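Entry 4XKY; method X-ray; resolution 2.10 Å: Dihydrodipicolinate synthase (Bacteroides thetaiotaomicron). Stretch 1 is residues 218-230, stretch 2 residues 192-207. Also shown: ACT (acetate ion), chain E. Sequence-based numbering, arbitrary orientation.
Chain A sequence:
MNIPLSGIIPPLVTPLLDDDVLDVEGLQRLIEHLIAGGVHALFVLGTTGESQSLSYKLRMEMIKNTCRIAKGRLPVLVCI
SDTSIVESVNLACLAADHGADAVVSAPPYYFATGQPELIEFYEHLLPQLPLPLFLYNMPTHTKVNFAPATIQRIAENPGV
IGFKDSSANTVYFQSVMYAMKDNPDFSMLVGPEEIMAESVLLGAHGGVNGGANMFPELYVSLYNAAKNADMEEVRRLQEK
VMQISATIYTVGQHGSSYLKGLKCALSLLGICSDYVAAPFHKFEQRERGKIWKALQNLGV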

ATOM      1  N   LEU A 218      33.746   8.680 -11.762  1.00 34.19           N
ATOM      2  CA  LEU A 218      33.603   7.636 -10.771  1.00 35.62           C
ATOM      3  C   LEU A 218      32.613   6.579 -11.268  1.00 35.29           C
ATOM      4  O   LEU A 218      32.880   5.392 -11.149  1.00 35.11           O
ATOM      5  CB  LEU A 218      33.132   8.206  -9.430  1.00 36.14           C
ATOM      6  CG  LEU A 218      32.514   7.190  -8.458  1.00 37.05           C
ATOM      7  CD1 LEU A 218      33.549   6.198  -7.961  1.00 38.65           C
ATOM      8  CD2 LEU A 218      31.898   7.907  -7.270  1.00 37.98           C
ATOM      9  N   TYR A 219      31.471   6.990 -11.817  1.00 33.51           N
ATOM     10  CA  TYR A 219      30.466   5.997 -12.174  1.00 33.28           C
ATOM     11  C   TYR A 219      30.865   5.235 -13.433  1.00 35.36           C
ATOM     12  O   TYR A 219      30.577   4.045 -13.557  1.00 37.10           O
ATOM     13  CB  TYR A 219      29.093   6.637 -12.322  1.00 33.13           C
ATOM     14  CG  TYR A 219      28.584   7.108 -10.999  1.00 33.05           C
ATOM     15  CD1 TYR A 219      27.778   6.303 -10.213  1.00 32.56           C
ATOM     16  CD2 TYR A 219      28.969   8.323 -10.501  1.00 34.20           C
ATOM     17  CE1 TYR A 219      27.338   6.725  -8.979  1.00 32.71           C
ATOM     18  CE2 TYR A 219      28.537   8.752  -9.260  1.00 35.00           C
ATOM     19  CZ  TYR A 219      27.724   7.944  -8.508  1.00 33.61           C
ATOM     20  OH  TYR A 219      27.280   8.372  -7.280  1.00 36.11           O
ATOM     21  N   VAL A 220      31.514   5.921 -14.368  1.00 35.26           N
ATOM     22  CA  VAL A 220      32.050   5.280 -15.566  1.00 35.72           C
ATOM     23  C   VAL A 220      33.113   4.260 -15.194  1.00 36.24           C
ATOM     24  O   VAL A 220      33.120   3.147 -15.733  1.00 35.54           O
ATOM     25  CB  VAL A 220      32.616   6.317 -16.554  1.00 36.19           C
ATOM     26  CG1 VAL A 220      33.416   5.645 -17.662  1.00 37.58           C
ATOM     27  CG2 VAL A 220      31.465   7.101 -17.162  1.00 35.24           C
ATOM     28  N   SER A 221      33.991   4.639 -14.266  1.00 36.10           N
ATOM     29  CA  SER A 221      35.002   3.711 -13.757  1.00 37.67           C
ATOM     30  C   SER A 221      34.403   2.495 -13.088  1.00 37.04           C
ATOM     31  O   SER A 221      34.899   1.391 -13.270  1.00 37.84           O
ATOM     32  CB  SER A 221      35.961   4.391 -12.776  1.00 38.23           C
ATOM     33  OG  SER A 221      36.732   5.357 -13.450  1.00 38.70           O
ATOM     34  N   LEU A 222      33.351   2.686 -12.304  1.00 36.72           N
ATOM     35  CA  LEU A 222      32.719   1.556 -11.648  1.00 37.33           C
ATOM     36  C   LEU A 222      32.010   0.662 -12.668  1.00 36.96           C
ATOM     37  O   LEU A 222      32.102  -0.579 -12.592  1.00 37.09           O
ATOM     38  CB  LEU A 222      31.776   2.013 -10.545  1.00 38.25           C
ATOM     39  CG  LEU A 222      30.975   0.960  -9.768  1.00 39.10           C
ATOM     40  CD1 LEU A 222      31.763  -0.263  -9.309  1.00 40.63           C
ATOM     41  CD2 LEU A 222      30.368   1.659  -8.561  1.00 39.58           C
ATOM     42  N   TYR A 223      31.349   1.281 -13.644  1.00 36.02           N
ATOM     43  CA  TYR A 223      30.706   0.519 -14.709  1.00 35.98           C
ATOM     44  C   TYR A 223      31.701  -0.428 -15.423  1.00 38.81           C
ATOM     45  O   TYR A 223      31.393  -1.615 -15.666  1.00 38.28           O
ATOM     46  CB  TYR A 223      30.039   1.434 -15.742  1.00 35.36           C
ATOM     47  CG  TYR A 223      29.674   0.680 -17.006  1.00 36.89           C
ATOM     48  CD1 TYR A 223      28.545  -0.143 -17.045  1.00 38.15           C
ATOM     49  CD2 TYR A 223      30.480   0.751 -18.155  1.00 38.29           C
ATOM     50  CE1 TYR A 223      28.207  -0.851 -18.194  1.00 38.44           C
ATOM     51  CE2 TYR A 223      30.152   0.040 -19.310  1.00 38.60           C
ATOM     52  CZ  TYR A 223      29.025  -0.770 -19.322  1.00 39.27           C
ATOM     53  OH  TYR A 223      28.689  -1.487 -20.462  1.00 40.99           O
ATOM     54  N   ASN A 224      32.866   0.116 -15.771  1.00 39.44           N
ATOM     55  CA  ASN A 224      33.933  -0.624 -16.476  1.00 41.12           C
ATOM     56  C   ASN A 224      34.566  -1.748 -15.641  1.00 40.88           C
ATOM     57  O   ASN A 224      34.842  -2.837 -16.158  1.00 40.11           O
ATOM     58  CB  ASN A 224      35.010   0.371 -16.958  1.00 42.81           C
ATOM     59  CG  ASN A 224      34.554   1.171 -18.170  1.00 44.00           C
ATOM     60  OD1 ASN A 224      33.986   0.618 -19.093  1.00 47.22           O
ATOM     61  ND2 ASN A 224      34.812   2.460 -18.179  1.00 46.91           N
ATOM     62  N   ALA A 225      34.787  -1.465 -14.357  1.00 40.13           N
ATOM     63  CA  ALA A 225      35.239  -2.464 -13.401  1.00 41.16           C
ATOM     64  C   ALA A 225      34.195  -3.575 -13.222  1.00 42.91           C
ATOM     65  O   ALA A 225      34.574  -4.734 -13.056  1.00 43.87           O
ATOM     66  CB  ALA A 225      35.533  -1.821 -12.058  1.00 40.60           C
ATOM     67  N   ALA A 226      32.896  -3.242 -13.235  1.00 42.43           N
ATOM     68  CA  ALA A 226      31.852  -4.295 -13.104  1.00 43.35           C
ATOM     69  C   ALA A 226      31.782  -5.121 -14.384  1.00 43.79           C
ATOM     70  O   ALA A 226      31.646  -6.350 -14.351  1.00 42.25           O
ATOM     71  CB  ALA A 226      30.482  -3.706 -12.773  1.00 42.52           C
ATOM     72  N   LYS A 227      31.929  -4.421 -15.505  1.00 45.58           N
ATOM     73  CA  LYS A 227      31.880  -5.013 -16.836  1.00 47.44           C
ATOM     74  C   LYS A 227      32.929  -6.062 -17.027  1.00 47.44           C
ATOM     75  O   LYS A 227      32.671  -7.120 -17.591  1.00 46.58           O
ATOM     76  CB  LYS A 227      32.112  -3.960 -17.910  1.00 50.01           C
ATOM     77  CG  LYS A 227      31.697  -4.463 -19.271  1.00 53.45           C
ATOM     78  CD  LYS A 227      31.985  -3.452 -20.350  1.00 56.79           C
ATOM     79  CE  LYS A 227      31.656  -4.058 -21.702  1.00 60.44           C
ATOM     80  NZ  LYS A 227      32.283  -3.288 -22.807  1.00 63.19           N
ATOM     81  N   ASN A 228      34.127  -5.730 -16.579  1.00 47.51           N
ATOM     82  CA  ASN A 228      35.278  -6.593 -16.727  1.00 50.77           C
ATOM     83  C   ASN A 228      35.522  -7.448 -15.503  1.00 50.67           C
ATOM     84  O   ASN A 228      36.515  -8.148 -15.436  1.00 51.56           O
ATOM     85  CB  ASN A 228      36.495  -5.720 -17.005  1.00 52.72           C
ATOM     86  CG  ASN A 228      36.316  -4.883 -18.253  1.00 55.00           C
ATOM     87  OD1 ASN A 228      35.957  -5.405 -19.312  1.00 57.50           O
ATOM     88  ND2 ASN A 228      36.553  -3.584 -18.141  1.00 56.50           N
ATOM     89  N   ALA A 229      34.635  -7.374 -14.517  1.00 50.05           N
ATOM     90  CA  ALA A 229      34.789  -8.164 -13.303  1.00 50.41           C
ATOM     91  C   ALA A 229      36.158  -7.920 -12.636  1.00 50.68           C
ATOM     92  O   ALA A 229      36.775  -8.842 -12.105  1.00 51.46           O
ATOM     93  CB  ALA A 229      34.577  -9.648 -13.608  1.00 51.02           C
ATOM     94  N   ASP A 230      36.626  -6.676 -12.666  1.00 49.03           N
ATOM     95  CA  ASP A 230      37.778  -6.271 -11.857  1.00 50.78           C
ATOM     96  C   ASP A 230      37.317  -6.030 -10.400  1.00 49.47           C
ATOM     97  O   ASP A 230      36.975  -4.916  -9.990  1.00 48.98           O
ATOM     98  CB  ASP A 230      38.448  -5.042 -12.478  1.00 51.65           C
ATOM     99  CG  ASP A 230      39.657  -4.587 -11.712  1.00 53.26           C
ATOM    100  OD1 ASP A 230      39.958  -5.151 -10.645  1.00 54.32           O
ATOM    101  OD2 ASP A 230      40.316  -3.645 -12.188  1.00 56.98           O
TER
HETATM  102  C   ACT E 401      34.501  12.878 -11.378  1.00 48.57           C
HETATM  103  O   ACT E 401      33.889  13.191 -12.429  1.00 43.37           O
HETATM  104  OXT ACT E 401      34.380  11.747 -10.867  1.00 47.02           O
HETATM  105  CH3 ACT E 401      35.416  13.859 -10.685  1.00 52.99           C
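Stretch 2 192-207: PEEIMAESVLLGAHGG

Stretch 2 packs on stretch 1 as a short helix laid along a longer one, both running in roughly the same direction, in a largely apolar contact with one weak polar link near its beginning. The two stretches together bury 571 Å² of surface.

Stretch 1 is helical from Leu 218 through Lys 227. Its end is a Schellman motif: Ala 229 has positive phi (55°), its N bonds to Ala 226 O at 3.2 Å, and Asp 230 N bonds to Ala 225 O at 2.9 Å. Stretch 2 opens with a 3-10 segment at Glu 193 and Glu 194, has Ile 195 at the N-cap position, and forms a helix from Met 196 to Leu 201. Ser 199 OG donates a hydrogen bond to Ile 195 O at 2.6 Å, tying the first turn together. After a turn through Gly 203, the chain reaches an extended segment at Gly 206 and Gly 207.

The helix axes cross at -33° and approach to 8.2 Å. The CA atoms of Tyr 219 and Glu 193 are 8.5 Å apart, whereas those of Ala 226 and Leu 201 are 4.9 Å apart, so the backbones come much closer at the later pair. A methyl is all that Ala 226 places between them: its CB lies 3.5 Å from Ala 197 O, 3.7 Å from Val 200 CG1 and 4.1 Å from Leu 201 CG. Leu 201, whose CA-to-CB bond points sideways, nevertheless brings CD2 to 3.3 Å from Ala 226 O and 4.2 Å from Ala 229 CB.

One turn earlier, the wider gap is filled by longer side chains. Met 196 reaches across with chi1 t, and its CE sits 3.6 Å from Tyr 219 O and 3.8 Å from both Leu 222 CG and Tyr 223 N; its methyl thus lies against the helix backbone as well as a side chain. Leu 222 CD1 also meets Ala 197 CB at 3.6 Å. Tyr 223 starts sideways, but its ring swings nearer with chi1 t, so that Val 200 CG2 lies at the ring edge, 3.8 Å from Tyr 223 CD1. Farther out on the same ring, Tyr 223 OH is 3.3 Å from His 205 O, extending the contact beyond the helix of stretch 2.

The polar link is the hydrogen bond from Tyr 219 OH to Glu 193 OE1, weak despite its 2.8 Å length; Glu 193 OE1 is also hydrogen-bonded elsewhere in the structure.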

ATOM      1  N   PRO A 192      18.817   2.881 -10.033  1.00 32.60           N
ATOM      2  CA  PRO A 192      19.439   3.189  -8.762  1.00 32.07           C
ATOM      3  C   PRO A 192      20.904   2.856  -8.743  1.00 31.85           C
ATOM      4  O   PRO A 192      21.272   1.721  -9.027  1.00 34.21           O
ATOM      5  CB  PRO A 192      18.665   2.315  -7.775  1.00 32.71           C
ATOM      6  CG  PRO A 192      17.336   2.181  -8.412  1.00 33.12           C
ATOM      7  CD  PRO A 192      17.651   2.005  -9.859  1.00 32.42           C
ATOM      8  N   GLU A 193      21.732   3.842  -8.393  1.00 31.44           N
ATOM      9  CA  GLU A 193      23.176   3.698  -8.542  1.00 31.94           C
ATOM     10  C   GLU A 193      23.788   2.718  -7.563  1.00 32.24           C
ATOM     11  O   GLU A 193      24.846   2.164  -7.848  1.00 30.62           O
ATOM     12  CB  GLU A 193      23.902   5.060  -8.487  1.00 33.52           C
ATOM     13  CG  GLU A 193      23.811   5.829  -7.171  1.00 34.27           C
ATOM     14  CD  GLU A 193      23.820   7.346  -7.363  1.00 35.22           C
ATOM     15  OE1 GLU A 193      24.528   8.051  -6.619  1.00 35.27           O
ATOM     16  OE2 GLU A 193      23.110   7.842  -8.261  1.00 36.32           O
ATOM     17  N   GLU A 194      23.126   2.499  -6.419  1.00 31.43           N
ATOM     18  CA  GLU A 194      23.667   1.620  -5.389  1.00 32.06           C
ATOM     19  C   GLU A 194      23.775   0.147  -5.867  1.00 32.91           C
ATOM     20  O   GLU A 194      24.550  -0.626  -5.334  1.00 32.95           O
ATOM     21  CB  GLU A 194      22.833   1.743  -4.107  1.00 33.04           C
ATOM     22  CG  GLU A 194      22.854   3.155  -3.488  1.00 33.18           C
ATOM     23  CD  GLU A 194      21.750   4.056  -3.992  1.00 33.87           C
ATOM     24  OE1 GLU A 194      21.106   3.734  -5.034  1.00 31.40           O
ATOM     25  OE2 GLU A 194      21.516   5.082  -3.318  1.00 37.30           O
ATOM     26  N   ILE A 195      23.030  -0.219  -6.907  1.00 32.83           N
ATOM     27  CA  ILE A 195      23.017  -1.597  -7.392  1.00 32.43           C
ATOM     28  C   ILE A 195      23.454  -1.722  -8.858  1.00 32.00           C
ATOM     29  O   ILE A 195      23.219  -2.759  -9.498  1.00 30.11           O
ATOM     30  CB  ILE A 195      21.618  -2.217  -7.248  1.00 32.23           C
ATOM     31  CG1 ILE A 195      20.555  -1.360  -7.951  1.00 33.58           C
ATOM     32  CG2 ILE A 195      21.310  -2.427  -5.785  1.00 33.22           C
ATOM     33  CD1 ILE A 195      19.213  -2.049  -8.131  1.00 33.63           C
ATOM     34  N   MET A 196      24.076  -0.671  -9.376  1.00 30.95           N
ATOM     35  CA  MET A 196      24.576  -0.679 -10.745  1.00 32.95           C
ATOM     36  C   MET A 196      25.677  -1.702 -10.893  1.00 33.03           C
ATOM     37  O   MET A 196      25.683  -2.474 -11.853  1.00 33.23           O
ATOM     38  CB  MET A 196      25.115   0.699 -11.131  1.00 34.17           C
ATOM     39  CG  MET A 196      25.623   0.837 -12.559  1.00 34.90           C
ATOM     40  SD  MET A 196      27.422   0.604 -12.703  1.00 38.26           S
ATOM     41  CE  MET A 196      28.076   2.057 -11.891  1.00 37.51           C
ATOM     42  N   ALA A 197      26.633  -1.680  -9.967  1.00 33.85           N
ATOM     43  CA  ALA A 197      27.781  -2.574 -10.058  1.00 35.54           C
ATOM     44  C   ALA A 197      27.333  -4.029 -10.029  1.00 36.33           C
ATOM     45  O   ALA A 197      27.789  -4.843 -10.832  1.00 35.52           O
ATOM     46  CB  ALA A 197      28.768  -2.305  -8.938  1.00 36.70           C
ATOM     47  N   GLU A 198      26.411  -4.364  -9.131  1.00 35.88           N
ATOM     48  CA  GLU A 198      26.043  -5.761  -9.024  1.00 37.72           C
ATOM     49  C   GLU A 198      25.205  -6.184 -10.242  1.00 36.03           C
ATOM     50  O   GLU A 198      25.343  -7.299 -10.730  1.00 36.37           O
ATOM     51  CB  GLU A 198      25.368  -6.052  -7.693  1.00 39.47           C
ATOM     52  CG  GLU A 198      23.904  -5.704  -7.619  1.00 40.56           C
ATOM     53  CD  GLU A 198      23.415  -5.760  -6.186  1.00 44.07           C
ATOM     54  OE1 GLU A 198      22.489  -6.557  -5.894  1.00 48.41           O
ATOM     55  OE2 GLU A 198      23.982  -5.019  -5.354  1.00 43.06           O
ATOM     56  N   SER A 199      24.371  -5.281 -10.751  1.00 34.01           N
ATOM     57  CA  SER A 199      23.547  -5.602 -11.909  1.00 34.35           C
ATOM     58  C   SER A 199      24.431  -5.732 -13.141  1.00 34.74           C
ATOM     59  O   SER A 199      24.238  -6.640 -13.939  1.00 32.95           O
ATOM     60  CB  SER A 199      22.483  -4.539 -12.135  1.00 34.82           C
ATOM     61  OG  SER A 199      21.751  -4.280 -10.946  1.00 34.77           O
ATOM     62  N   VAL A 200      25.423  -4.848 -13.291  1.00 33.99           N
ATOM     63  CA  VAL A 200      26.300  -4.932 -14.463  1.00 35.47           C
ATOM     64  C   VAL A 200      27.144  -6.209 -14.417  1.00 37.21           C
ATOM     65  O   VAL A 200      27.319  -6.878 -15.429  1.00 38.12           O
ATOM     66  CB  VAL A 200      27.189  -3.680 -14.629  1.00 34.85           C
ATOM     67  CG1 VAL A 200      28.229  -3.874 -15.726  1.00 36.32           C
ATOM     68  CG2 VAL A 200      26.331  -2.487 -14.996  1.00 34.14           C
ATOM     69  N   LEU A 201      27.634  -6.568 -13.238  1.00 38.93           N
ATOM     70  CA  LEU A 201      28.417  -7.795 -13.086  1.00 39.67           C
ATOM     71  C   LEU A 201      27.719  -8.991 -13.685  1.00 39.94           C
ATOM     72  O   LEU A 201      28.362  -9.887 -14.240  1.00 38.63           O
ATOM     73  CB  LEU A 201      28.708  -8.082 -11.617  1.00 40.47           C
ATOM     74  CG  LEU A 201      29.967  -7.410 -11.095  1.00 41.77           C
ATOM     75  CD1 LEU A 201      29.976  -7.442  -9.578  1.00 41.40           C
ATOM     76  CD2 LEU A 201      31.213  -8.093 -11.642  1.00 42.45           C
ATOM     77  N   LEU A 202      26.403  -9.000 -13.533  1.00 41.07           N
ATOM     78  CA  LEU A 202      25.545 -10.050 -14.063  1.00 43.31           C
ATOM     79  C   LEU A 202      24.908  -9.664 -15.390  1.00 43.76           C
ATOM     80  O   LEU A 202      23.843 -10.156 -15.726  1.00 44.45           O
ATOM     81  CB  LEU A 202      24.439 -10.357 -13.056  1.00 43.80           C
ATOM     82  CG  LEU A 202      24.752 -11.465 -12.076  1.00 46.94           C
ATOM     83  CD1 LEU A 202      25.915 -11.109 -11.173  1.00 46.62           C
ATOM     84  CD2 LEU A 202      23.502 -11.730 -11.255  1.00 49.40           C
ATOM     85  N   GLY A 203      25.545  -8.775 -16.141  1.00 43.99           N
ATOM     86  CA  GLY A 203      25.159  -8.544 -17.537  1.00 43.49           C
ATOM     87  C   GLY A 203      24.196  -7.408 -17.850  1.00 42.76           C
ATOM     88  O   GLY A 203      23.825  -7.251 -19.009  1.00 42.63           O
ATOM     89  N   ALA A 204      23.775  -6.605 -16.871  1.00 39.52           N
ATOM     90  CA  ALA A 204      22.950  -5.449 -17.218  1.00 37.75           C
ATOM     91  C   ALA A 204      23.775  -4.575 -18.160  1.00 37.91           C
ATOM     92  O   ALA A 204      24.997  -4.569 -18.057  1.00 37.26           O
ATOM     93  CB  ALA A 204      22.562  -4.665 -15.979  1.00 37.29           C
ATOM     94  N   HIS A 205      23.133  -3.831 -19.061  1.00 37.64           N
ATOM     95  CA  HIS A 205      23.894  -3.001 -20.025  1.00 38.81           C
ATOM     96  C   HIS A 205      24.396  -1.653 -19.521  1.00 38.02           C
ATOM     97  O   HIS A 205      25.404  -1.136 -20.030  1.00 37.58           O
ATOM     98  CB  HIS A 205      23.072  -2.754 -21.276  1.00 39.97           C
ATOM     99  CG  HIS A 205      22.802  -4.000 -22.051  1.00 41.69           C
ATOM    100  ND1 HIS A 205      21.682  -4.772 -21.850  1.00 42.58           N
ATOM    101  CD2 HIS A 205      23.540  -4.641 -22.988  1.00 43.44           C
ATOM    102  CE1 HIS A 205      21.720  -5.819 -22.649  1.00 43.37           C
ATOM    103  NE2 HIS A 205      22.836  -5.758 -23.355  1.00 44.90           N
ATOM    104  N   GLY A 206      23.673  -1.067 -18.569  1.00 36.82           N
ATOM    105  CA  GLY A 206      24.018   0.247 -18.054  1.00 36.87           C
ATOM    106  C   GLY A 206      23.268   0.713 -16.826  1.00 35.01           C
ATOM    107  O   GLY A 206      22.423   0.007 -16.272  1.00 35.07           O
ATOM    108  N   GLY A 207      23.603   1.929 -16.414  1.00 35.48           N
ATOM    109  CA  GLY A 207      23.110   2.523 -15.171  1.00 33.20           C
ATOM    110  C   GLY A 207      22.650   3.928 -15.498  1.00 32.71           C
ATOM    111  O   GLY A 207      23.407   4.703 -16.049  1.00 33.35           O
TER